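Local structure of denovo NTF2 (Synthetic construct, 6W40) at the interface of chains A and B. The protein is a computationally designed NTF2-like protein, built to present a pocket within a curved sheet-and-helix fold. Numbering follows the deposited sequence. Chains: chain A/B, Denovo NTF2.

The interface of chains A and B. Residues chain A 14-15, 18-19, 72; chain B 19-20, 70.
The C-terminal end of helix 2-18 of chain A, with A:Phe19 just beyond it and the end of strand 67-72, meets the end of 3-10 helix 17-19, the loop at B:Met20 and the start of strand 70-78 of chain B. B:Met20 buries 101 Å², the largest share in this patch. Its chain is extended beyond CG (chi2 -179°) and lies across the last turn of the helix, crossing the side chain of A:Phe19 at about a right angle. The thioether sulfur SD sits 3.4 Å from CB of A:Phe19, and the terminal methyl CE goes on to CG1 of A:Val15, 3.8 Å away. CG2 of A:Ile14 lies 4.1 Å from SD. A flexible, unbranched methionine plausibly suits this place, since it can cross A:Phe19 and still bring its methyl to A:Val15. The delta-methyl of A:Ile72 lies by the backbone carbonyl of B:Met20. A:Phe19 turns its ring away from the helix end, CG lying opposite the backbone N (chi1 178°). CB of B:Met20 touches the ring's root, 3.7 Å from CG, and the carbonyl O of B:Phe19 stands on that same side, 4.1 Å above the plane towards the rim. From the opposite side of the plane, CD1 of B:Ile70 meets the rim at CE1, 3.7 Å away. A broad ring can plausibly serve both neighbours, and isoleucine's long branch reaches its rim. Compact A:Val15 forks: while CG1 faces the methionine, CG2 packs 4.0 Å from CB of B:Ile70. The copies meet without an exact two-fold, so A:Phe19 and B:Phe19 make different contacts here; this largely apolar patch may stabilise a dimer, although the structure alone does not show that the pair forms in solution.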
loop_
_atom_site.group_PDB
_atom_site.type_symbol
_atom_site.label_atom_id
_atom_site.label_comp_id
_atom_site.label_asym_id
_atom_site.label_seq_id
_atom_site.Cartn_x
_atom_site.Cartn_y
_atom_site.Cartn_z
ATOM N N ILE A 14 -3.334 -3.797 -1.456
ATOM C CA ILE A 14 -2.214 -2.873 -1.623
ATOM C C ILE A 14 -1.363 -2.824 -0.362
ATOM O O ILE A 14 -0.128 -2.835 -0.428
ATOM C CB ILE A 14 -2.725 -1.470 -2.001
ATOM C CG1 ILE A 14 -3.775 -1.552 -3.108
ATOM C CG2 ILE A 14 -1.569 -0.579 -2.425
ATOM C CD1 ILE A 14 -3.332 -2.310 -4.326
ATOM N N VAL A 15 -2.008 -2.769 0.805
ATOM C CA VAL A 15 -1.260 -2.613 2.047
ATOM C C VAL A 15 -0.462 -3.872 2.365
ATOM O O VAL A 15 0.640 -3.788 2.919
ATOM C CB VAL A 15 -2.208 -2.225 3.200
ATOM C CG1 VAL A 15 -2.918 -0.909 2.888
ATOM C CG2 VAL A 15 -3.222 -3.327 3.463
ATOM N N LEU A 18 2.516 -4.058 -0.815
ATOM C CA LEU A 18 3.441 -2.954 -1.037
ATOM C C LEU A 18 3.609 -2.049 0.179
ATOM O O LEU A 18 4.229 -0.988 0.062
ATOM C CB LEU A 18 2.981 -2.134 -2.243
ATOM C CG LEU A 18 2.720 -2.946 -3.515
ATOM C CD1 LEU A 18 1.350 -2.623 -4.091
ATOM C CD2 LEU A 18 3.807 -2.711 -4.553
ATOM N N PHE A 19 3.081 -2.438 1.338
ATOM C CA PHE A 19 3.231 -1.644 2.554
ATOM C C PHE A 19 3.653 -2.530 3.718
ATOM O O PHE A 19 4.827 -2.539 4.099
ATOM C CB PHE A 19 1.928 -0.914 2.887
ATOM C CG PHE A 19 1.977 -0.107 4.162
ATOM C CD1 PHE A 19 0.812 0.169 4.856
ATOM C CD2 PHE A 19 3.174 0.395 4.651
ATOM C CE1 PHE A 19 0.839 0.908 6.021
ATOM C CE2 PHE A 19 3.207 1.132 5.819
ATOM C CZ PHE A 19 2.038 1.390 6.502
ATOM N N ILE A 72 8.102 2.194 -4.414
ATOM C CA ILE A 72 7.070 2.578 -5.370
ATOM C C ILE A 72 7.361 3.969 -5.916
ATOM O O ILE A 72 7.653 4.901 -5.158
ATOM C CB ILE A 72 5.684 2.522 -4.713
ATOM C CG1 ILE A 72 5.336 1.080 -4.348
ATOM C CG2 ILE A 72 4.631 3.123 -5.629
ATOM C CD1 ILE A 72 4.050 0.945 -3.585
ATOM N N PHE B 19 1.076 6.660 1.470
ATOM C CA PHE B 19 1.534 6.234 2.788
ATOM C C PHE B 19 2.547 5.103 2.712
ATOM O O PHE B 19 3.059 4.677 3.755
ATOM C CB PHE B 19 0.350 5.769 3.641
ATOM C CG PHE B 19 -0.264 6.847 4.484
ATOM C CD1 PHE B 19 0.361 7.278 5.642
ATOM C CD2 PHE B 19 -1.483 7.405 4.138
ATOM C CE1 PHE B 19 -0.208 8.262 6.427
ATOM C CE2 PHE B 19 -2.058 8.388 4.920
ATOM C CZ PHE B 19 -1.420 8.817 6.065
ATOM N N MET B 20 2.842 4.605 1.509
ATOM C CA MET B 20 3.580 3.368 1.310
ATOM C C MET B 20 4.387 3.472 0.013
ATOM O O MET B 20 4.142 2.783 -0.975
ATOM C CB MET B 20 2.628 2.169 1.285
ATOM C CG MET B 20 1.198 2.535 0.897
ATOM S SD MET B 20 0.057 1.138 0.882
ATOM C CE MET B 20 -1.525 1.975 0.888
ATOM N N ILE B 70 -3.446 -5.277 8.399
ATOM C CA ILE B 70 -4.287 -4.096 8.233
ATOM C C ILE B 70 -5.569 -4.506 7.520
ATOM O O ILE B 70 -5.532 -5.032 6.403
ATOM C CB ILE B 70 -3.552 -2.993 7.460
ATOM C CG1 ILE B 70 -2.301 -2.555 8.226
ATOM C CG2 ILE B 70 -4.476 -1.807 7.220
ATOM C CD1 ILE B 70 -1.526 -1.443 7.551
#